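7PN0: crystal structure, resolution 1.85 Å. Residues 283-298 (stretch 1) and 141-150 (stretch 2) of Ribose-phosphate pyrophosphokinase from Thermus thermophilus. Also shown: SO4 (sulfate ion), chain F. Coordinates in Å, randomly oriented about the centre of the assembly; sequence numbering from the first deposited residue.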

ATOM      1  N   THR A 283      41.969  13.558  -1.877  1.00 16.73           N
ATOM      2  CA  THR A 283      40.679  13.107  -2.436  1.00 19.78           C
ATOM      3  C   THR A 283      40.867  11.878  -3.321  1.00 18.01           C
ATOM      4  O   THR A 283      41.774  11.858  -4.156  1.00 16.81           O
ATOM      5  CB  THR A 283      40.001  14.241  -3.197  1.00 19.81           C
ATOM      6  OG1 THR A 283      39.764  15.297  -2.277  1.00 21.77           O
ATOM      7  CG2 THR A 283      38.695  13.784  -3.818  1.00 21.33           C
ATOM      8  N   LEU A 284      40.006  10.879  -3.140  1.00 17.71           N
ATOM      9  CA  LEU A 284      39.994   9.631  -3.925  1.00 17.87           C
ATOM     10  C   LEU A 284      38.666   9.641  -4.693  1.00 20.13           C
ATOM     11  O   LEU A 284      37.594   9.390  -4.082  1.00 19.23           O
ATOM     12  CB  LEU A 284      40.095   8.402  -3.010  1.00 19.12           C
ATOM     13  CG  LEU A 284      41.135   8.448  -1.884  1.00 20.19           C
ATOM     14  CD1 LEU A 284      41.023   7.203  -1.006  1.00 23.12           C
ATOM     15  CD2 LEU A 284      42.562   8.588  -2.451  1.00 19.87           C
ATOM     16  N   THR A 285      38.686  10.003  -5.963  1.00 18.28           N
ATOM     17  CA  THR A 285      37.414  10.221  -6.692  1.00 17.82           C
ATOM     18  C   THR A 285      36.696   8.874  -6.893  1.00 17.83           C
ATOM     19  O   THR A 285      37.332   7.863  -7.209  1.00 17.02           O
ATOM     20  CB  THR A 285      37.592  11.021  -7.979  1.00 19.56           C
ATOM     21  OG1 THR A 285      36.227  11.231  -8.355  1.00 17.78           O
ATOM     22  CG2 THR A 285      38.394  10.322  -9.050  1.00 17.99           C
ATOM     23  N   VAL A 286      35.383   8.863  -6.678  1.00 17.01           N
ATOM     24  CA  VAL A 286      34.535   7.675  -6.946  1.00 17.95           C
ATOM     25  C   VAL A 286      33.559   8.032  -8.064  1.00 16.21           C
ATOM     26  O   VAL A 286      32.686   7.211  -8.349  1.00 16.17           O
ATOM     27  CB  VAL A 286      33.822   7.188  -5.669  1.00 17.92           C
ATOM     28  CG1 VAL A 286      34.810   6.541  -4.712  1.00 20.15           C
ATOM     29  CG2 VAL A 286      33.077   8.308  -4.989  1.00 17.82           C
ATOM     30  N   ALA A 287      33.711   9.179  -8.713  1.00 15.42           N
ATOM     31  CA  ALA A 287      32.877   9.509  -9.900  1.00 16.26           C
ATOM     32  C   ALA A 287      32.951   8.399 -10.953  1.00 16.87           C
ATOM     33  O   ALA A 287      31.919   7.953 -11.484  1.00 17.52           O
ATOM     34  CB  ALA A 287      33.289  10.864 -10.450  1.00 15.88           C
ATOM     35  N   PRO A 288      34.143   7.844 -11.298  1.00 17.63           N
ATOM     36  CA  PRO A 288      34.200   6.796 -12.312  1.00 16.66           C
ATOM     37  C   PRO A 288      33.496   5.497 -11.905  1.00 16.03           C
ATOM     38  O   PRO A 288      32.880   4.868 -12.719  1.00 14.68           O
ATOM     39  CB  PRO A 288      35.702   6.523 -12.529  1.00 17.80           C
ATOM     40  CG  PRO A 288      36.360   7.816 -12.025  1.00 19.96           C
ATOM     41  CD  PRO A 288      35.482   8.288 -10.862  1.00 18.59           C
ATOM     42  N   LEU A 289      33.568   5.143 -10.634  1.00 16.45           N
ATOM     43  CA  LEU A 289      32.887   3.923 -10.144  1.00 16.01           C
ATOM     44  C   LEU A 289      31.380   4.155 -10.129  1.00 16.06           C
ATOM     45  O   LEU A 289      30.636   3.271 -10.571  1.00 15.75           O
ATOM     46  CB  LEU A 289      33.394   3.543  -8.762  1.00 17.06           C
ATOM     47  CG  LEU A 289      32.784   2.253  -8.201  1.00 18.55           C
ATOM     48  CD1 LEU A 289      32.982   1.070  -9.150  1.00 19.47           C
ATOM     49  CD2 LEU A 289      33.335   1.959  -6.834  1.00 18.93           C
ATOM     50  N   PHE A 290      30.902   5.305  -9.669  1.00 14.85           N
ATOM     51  CA  PHE A 290      29.431   5.540  -9.718  1.00 14.53           C
ATOM     52  C   PHE A 290      28.949   5.547 -11.174  1.00 14.80           C
ATOM     53  O   PHE A 290      27.883   4.994 -11.489  1.00 12.45           O
ATOM     54  CB  PHE A 290      29.073   6.844  -9.010  1.00 14.54           C
ATOM     55  CG  PHE A 290      28.849   6.674  -7.534  1.00 14.52           C
ATOM     56  CD1 PHE A 290      29.897   6.719  -6.628  1.00 14.73           C
ATOM     57  CD2 PHE A 290      27.560   6.522  -7.052  1.00 13.78           C
ATOM     58  CE1 PHE A 290      29.669   6.582  -5.266  1.00 15.25           C
ATOM     59  CE2 PHE A 290      27.339   6.424  -5.695  1.00 13.96           C
ATOM     60  CZ  PHE A 290      28.390   6.424  -4.807  1.00 14.58           C
ATOM     61  N   ALA A 291      29.719   6.174 -12.069  1.00 14.05           N
ATOM     62  CA  ALA A 291      29.355   6.205 -13.504  1.00 16.73           C
ATOM     63  C   ALA A 291      29.264   4.776 -14.067  1.00 16.34           C
ATOM     64  O   ALA A 291      28.279   4.468 -14.747  1.00 18.10           O
ATOM     65  CB  ALA A 291      30.314   7.068 -14.251  1.00 15.43           C
ATOM     66  N   GLU A 292      30.210   3.908 -13.760  1.00 17.36           N
ATOM     67  CA  GLU A 292      30.204   2.511 -14.228  1.00 18.09           C
ATOM     68  C   GLU A 292      28.974   1.803 -13.650  1.00 17.39           C
ATOM     69  O   GLU A 292      28.352   1.046 -14.388  1.00 14.60           O
ATOM     70  CB  GLU A 292      31.492   1.779 -13.855  1.00 21.47           C
ATOM     71  CG  GLU A 292      31.650   0.441 -14.560  1.00 27.68           C
ATOM     72  CD  GLU A 292      31.500   0.516 -16.072  1.00 32.59           C
ATOM     73  OE1 GLU A 292      31.982   1.506 -16.652  1.00 35.21           O
ATOM     74  OE2 GLU A 292      30.859  -0.396 -16.664  1.00 40.37           O
ATOM     75  N   ALA A 293      28.693   1.971 -12.349  1.00 14.64           N
ATOM     76  CA  ALA A 293      27.506   1.337 -11.721  1.00 14.27           C
ATOM     77  C   ALA A 293      26.230   1.813 -12.441  1.00 13.80           C
ATOM     78  O   ALA A 293      25.372   0.980 -12.816  1.00 14.60           O
ATOM     79  CB  ALA A 293      27.514   1.658 -10.242  1.00 15.15           C
ATOM     80  N   ILE A 294      26.103   3.114 -12.669  1.00 14.11           N
ATOM     81  CA  ILE A 294      24.897   3.677 -13.329  1.00 14.85           C
ATOM     82  C   ILE A 294      24.807   3.057 -14.722  1.00 16.02           C
ATOM     83  O   ILE A 294      23.701   2.598 -15.092  1.00 15.51           O
ATOM     84  CB  ILE A 294      24.887   5.213 -13.302  1.00 14.31           C
ATOM     85  CG1 ILE A 294      24.661   5.728 -11.878  1.00 13.67           C
ATOM     86  CG2 ILE A 294      23.872   5.782 -14.266  1.00 14.05           C
ATOM     87  CD1 ILE A 294      24.992   7.195 -11.688  1.00 15.80           C
ATOM     88  N   TRP A 295      25.919   3.022 -15.469  1.00 17.06           N
ATOM     89  CA  TRP A 295      25.932   2.426 -16.834  1.00 19.36           C
ATOM     90  C   TRP A 295      25.374   0.994 -16.754  1.00 16.59           C
ATOM     91  O   TRP A 295      24.481   0.623 -17.546  1.00 17.29           O
ATOM     92  CB  TRP A 295      27.342   2.493 -17.436  1.00 23.20           C
ATOM     93  CG  TRP A 295      27.377   1.918 -18.818  1.00 26.33           C
ATOM     94  CD1 TRP A 295      28.033   0.798 -19.237  1.00 29.68           C
ATOM     95  CD2 TRP A 295      26.686   2.441 -19.965  1.00 35.50           C
ATOM     96  NE1 TRP A 295      27.816   0.602 -20.573  1.00 31.40           N
ATOM     97  CE2 TRP A 295      26.959   1.564 -21.039  1.00 37.18           C
ATOM     98  CE3 TRP A 295      25.824   3.531 -20.178  1.00 37.12           C
ATOM     99  CZ2 TRP A 295      26.409   1.762 -22.308  1.00 40.17           C
ATOM    100  CZ3 TRP A 295      25.268   3.716 -21.431  1.00 40.06           C
ATOM    101  CH2 TRP A 295      25.576   2.848 -22.483  1.00 41.93           C
ATOM    102  N   ARG A 296      25.811   0.234 -15.762  1.00 16.75           N
ATOM    103  CA  ARG A 296      25.446  -1.193 -15.642  1.00 16.06           C
ATOM    104  C   ARG A 296      24.003  -1.328 -15.145  1.00 16.35           C
ATOM    105  O   ARG A 296      23.296  -2.181 -15.667  1.00 16.44           O
ATOM    106  CB  ARG A 296      26.431  -1.869 -14.709  1.00 18.57           C
ATOM    107  CG  ARG A 296      27.786  -1.967 -15.365  1.00 19.54           C
ATOM    108  CD  ARG A 296      28.711  -2.838 -14.603  1.00 22.22           C
ATOM    109  NE  ARG A 296      30.034  -2.729 -15.216  1.00 22.55           N
ATOM    110  CZ  ARG A 296      30.973  -3.634 -15.075  1.00 22.95           C
ATOM    111  NH1 ARG A 296      30.740  -4.708 -14.351  1.00 20.93           N
ATOM    112  NH2 ARG A 296      32.146  -3.464 -15.651  1.00 22.64           N
ATOM    113  N   ILE A 297      23.555  -0.473 -14.236  1.00 15.55           N
ATOM    114  CA  ILE A 297      22.118  -0.486 -13.826  1.00 14.43           C
ATOM    115  C   ILE A 297      21.241  -0.262 -15.063  1.00 14.09           C
ATOM    116  O   ILE A 297      20.287  -0.987 -15.240  1.00 16.45           O
ATOM    117  CB  ILE A 297      21.863   0.582 -12.741  1.00 14.08           C
ATOM    118  CG1 ILE A 297      22.544   0.219 -11.432  1.00 13.82           C
ATOM    119  CG2 ILE A 297      20.381   0.786 -12.527  1.00 14.95           C
ATOM    120  CD1 ILE A 297      22.821   1.373 -10.492  1.00 14.53           C
ATOM    121  N   HIS A 298      21.536   0.784 -15.828  1.00 14.81           N
ATOM    122  CA  HIS A 298      20.852   1.187 -17.085  1.00 16.59           C
ATOM    123  C   HIS A 298      20.830   0.045 -18.119  1.00 17.09           C
ATOM    124  O   HIS A 298      19.779  -0.157 -18.747  1.00 17.94           O
ATOM    125  CB  HIS A 298      21.499   2.428 -17.716  1.00 15.05           C
ATOM    126  CG  HIS A 298      20.750   2.921 -18.901  1.00 15.93           C
ATOM    127  ND1 HIS A 298      21.326   2.982 -20.206  1.00 21.07           N
ATOM    128  CD2 HIS A 298      19.467   3.277 -19.038  1.00 15.65           C
ATOM    129  CE1 HIS A 298      20.400   3.415 -21.037  1.00 17.57           C
ATOM    130  NE2 HIS A 298      19.262   3.609 -20.353  1.00 19.56           N
TER
HETATM  131  S   SO4 F 404      32.836  -0.683   2.340  1.00 21.90           S
HETATM  132  O1  SO4 F 404      32.718  -1.889   1.559  1.00 18.25           O
HETATM  133  O2  SO4 F 404      33.026   0.421   1.422  1.00 22.82           O
HETATM  134  O3  SO4 F 404      34.006  -0.766   3.246  1.00 24.40           O
HETATM  135  O4  SO4 F 404      31.641  -0.465   3.081  1.00 23.24           O
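Stretch 2 141-150: VDHLSAEPVI

How does stretch 2 run relative to stretch 1? It starts as a strand, residues 141-144, passes through S145 and A146, and enters a helix at E147 that continues beyond I150. Stretch 1 opens in a strand that began earlier in the chain and is helical from A287 onward, the helix continuing beyond H298, with V286 at the N-cap position. The strand of stretch 2 lies along this helix in nearly the opposite sense: their N-to-C directions differ by 151°, and the two axes come within 10.6 Å. D142 therefore lies near the end of stretch 1, at I297, whereas L144 reaches the helix's earlier turns, with its CA 8.1 Å from the CA of F290. Further along, the start of the second helix meets the start of stretch 1, where the CA atoms of L284 and V149 are 7.0 Å apart.

Which apolar side chains hold the two together? L144 has the most surface covered by the other stretch, and it points toward the helix with chi1 m and chi2 t. Its CD1 lies 4.2 Å from CG of L289, and its CD2 lies 3.9 Å from CB of A293. L289, F290 and A293 all meet this one leucine from the helix. A second cluster forms around V149, which points toward stretch 1 and places CG1 3.7 Å from CB of L284. The same leucine extends CD1 to within 4.4 Å of CG1 of I150, so it touches two successive residues of the incoming helix.

How does the aromatic ring of F290 take part? Its CA-to-CB bond points sideways, but the end of the side chain comes nearer to stretch 2. There CD1 of L144 sits over one face of the ring, 3.9 Å from its centroid and only 3° off the ring normal. This is a CH-pi contact with the methyl almost exactly centred, so the leucine packs against the flat of the ring.

Do polar groups link the stretches? No hydrogen bond or salt bridge crosses between them, and the polar atoms at the contact meet carbon: OD2 of D142 is 3.5 Å from CG1 of I297, and the backbone O of S145 is 3.8 Å from CD2 of L289. Both carboxylate oxygens of D142 are hydrogen-bonded elsewhere in the structure. The side chain of S145 points away from stretch 1 and serves its own turn instead, its OG accepting a capping bond of 3.0 Å from N of E147. That OG also donates to O1 of the sulfate ion at 2.7 Å, while N of A146 donates to the sulfate O2 at 2.9 Å. The ion, probably from the crystallisation liquor, thus binds at the turn between strand and helix, and the union of the two stretches rests on apolar packing.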

ATOM      1  N   VAL A 141      18.587  -1.908  -3.781  1.00 11.96           N
ATOM      2  CA  VAL A 141      19.711  -1.032  -3.388  1.00 13.01           C
ATOM      3  C   VAL A 141      20.983  -1.641  -3.988  1.00 12.97           C
ATOM      4  O   VAL A 141      21.192  -2.797  -3.840  1.00 13.95           O
ATOM      5  CB  VAL A 141      19.831  -0.833  -1.872  1.00 12.68           C
ATOM      6  CG1 VAL A 141      21.095  -0.074  -1.525  1.00 13.75           C
ATOM      7  CG2 VAL A 141      18.573  -0.186  -1.247  1.00 13.39           C
ATOM      8  N   ASP A 142      21.706  -0.869  -4.759  1.00 12.54           N
ATOM      9  CA  ASP A 142      23.076  -1.268  -5.161  1.00 14.79           C
ATOM     10  C   ASP A 142      24.025  -0.539  -4.215  1.00 14.40           C
ATOM     11  O   ASP A 142      24.045   0.684  -4.199  1.00 16.48           O
ATOM     12  CB  ASP A 142      23.336  -1.012  -6.641  1.00 14.63           C
ATOM     13  CG  ASP A 142      22.551  -1.948  -7.545  1.00 15.42           C
ATOM     14  OD1 ASP A 142      22.601  -3.192  -7.326  1.00 17.41           O
ATOM     15  OD2 ASP A 142      21.823  -1.443  -8.388  1.00 16.75           O
ATOM     16  N   HIS A 143      24.730  -1.314  -3.414  1.00 14.90           N
ATOM     17  CA  HIS A 143      25.629  -0.817  -2.350  1.00 15.56           C
ATOM     18  C   HIS A 143      27.072  -0.981  -2.844  1.00 16.07           C
ATOM     19  O   HIS A 143      27.544  -2.109  -2.807  1.00 15.32           O
ATOM     20  CB  HIS A 143      25.332  -1.581  -1.055  1.00 15.20           C
ATOM     21  CG  HIS A 143      26.129  -1.171   0.125  1.00 14.96           C
ATOM     22  ND1 HIS A 143      26.157  -1.936   1.259  1.00 15.54           N
ATOM     23  CD2 HIS A 143      26.924  -0.099   0.351  1.00 15.79           C
ATOM     24  CE1 HIS A 143      26.957  -1.367   2.144  1.00 16.50           C
ATOM     25  NE2 HIS A 143      27.441  -0.247   1.607  1.00 17.30           N
ATOM     26  N   LEU A 144      27.728   0.105  -3.259  1.00 15.88           N
ATOM     27  CA  LEU A 144      29.124   0.054  -3.775  1.00 16.38           C
ATOM     28  C   LEU A 144      30.087   0.024  -2.581  1.00 16.08           C
ATOM     29  O   LEU A 144      29.831   0.693  -1.562  1.00 13.93           O
ATOM     30  CB  LEU A 144      29.377   1.291  -4.639  1.00 16.59           C
ATOM     31  CG  LEU A 144      28.506   1.466  -5.875  1.00 16.60           C
ATOM     32  CD1 LEU A 144      28.894   2.711  -6.645  1.00 16.74           C
ATOM     33  CD2 LEU A 144      28.533   0.250  -6.777  1.00 17.85           C
ATOM     34  N   SER A 145      31.213  -0.668  -2.747  1.00 16.91           N
ATOM     35  CA  SER A 145      32.325  -0.702  -1.778  1.00 16.36           C
ATOM     36  C   SER A 145      33.436   0.267  -2.207  1.00 17.09           C
ATOM     37  O   SER A 145      33.758   0.301  -3.430  1.00 16.78           O
ATOM     38  CB  SER A 145      32.865  -2.083  -1.691  1.00 17.74           C
ATOM     39  OG  SER A 145      33.987  -2.109  -0.818  1.00 19.67           O
ATOM     40  N   ALA A 146      34.009   0.978  -1.244  1.00 16.24           N
ATOM     41  CA  ALA A 146      35.232   1.814  -1.406  1.00 18.59           C
ATOM     42  C   ALA A 146      36.489   0.979  -1.167  1.00 18.42           C
ATOM     43  O   ALA A 146      37.581   1.537  -1.355  1.00 16.78           O
ATOM     44  CB  ALA A 146      35.222   2.986  -0.477  1.00 17.97           C
ATOM     45  N   GLU A 147      36.357  -0.302  -0.819  1.00 18.55           N
ATOM     46  CA  GLU A 147      37.539  -1.146  -0.506  1.00 19.97           C
ATOM     47  C   GLU A 147      38.605  -1.028  -1.604  1.00 20.03           C
ATOM     48  O   GLU A 147      39.762  -0.787  -1.291  1.00 19.20           O
ATOM     49  CB  GLU A 147      37.160  -2.616  -0.338  1.00 23.01           C
ATOM     50  CG  GLU A 147      36.627  -2.984   1.044  1.00 23.25           C
ATOM     51  CD  GLU A 147      36.420  -4.488   1.205  1.00 24.70           C
ATOM     52  OE1 GLU A 147      37.101  -5.269   0.507  1.00 24.07           O
ATOM     53  OE2 GLU A 147      35.585  -4.872   2.031  1.00 29.53           O
ATOM     54  N   PRO A 148      38.313  -1.261  -2.909  1.00 19.40           N
ATOM     55  CA  PRO A 148      39.371  -1.232  -3.921  1.00 18.24           C
ATOM     56  C   PRO A 148      40.023   0.156  -4.039  1.00 19.54           C
ATOM     57  O   PRO A 148      41.241   0.225  -4.191  1.00 17.46           O
ATOM     58  CB  PRO A 148      38.660  -1.666  -5.214  1.00 18.70           C
ATOM     59  CG  PRO A 148      37.451  -2.442  -4.708  1.00 18.94           C
ATOM     60  CD  PRO A 148      37.031  -1.692  -3.474  1.00 18.64           C
ATOM     61  N   VAL A 149      39.244   1.245  -3.918  1.00 19.04           N
ATOM     62  CA  VAL A 149      39.801   2.600  -4.163  1.00 18.28           C
ATOM     63  C   VAL A 149      40.694   2.956  -2.968  1.00 19.12           C
ATOM     64  O   VAL A 149      41.775   3.596  -3.183  1.00 18.47           O
ATOM     65  CB  VAL A 149      38.699   3.649  -4.415  1.00 21.78           C
ATOM     66  CG1 VAL A 149      39.246   5.063  -4.329  1.00 25.58           C
ATOM     67  CG2 VAL A 149      38.039   3.458  -5.785  1.00 25.69           C
ATOM     68  N   ILE A 150      40.298   2.573  -1.753  1.00 16.57           N
ATOM     69  CA  ILE A 150      41.061   2.916  -0.503  1.00 17.97           C
ATOM     70  C   ILE A 150      42.358   2.099  -0.473  1.00 16.89           C
ATOM     71  O   ILE A 150      43.436   2.671  -0.136  1.00 18.62           O
ATOM     72  CB  ILE A 150      40.196   2.690   0.751  1.00 18.25           C
ATOM     73  CG1 ILE A 150      39.086   3.738   0.827  1.00 18.69           C
ATOM     74  CG2 ILE A 150      41.034   2.646   2.032  1.00 19.05           C
ATOM     75  CD1 ILE A 150      38.195   3.623   2.024  1.00 19.86           C
TER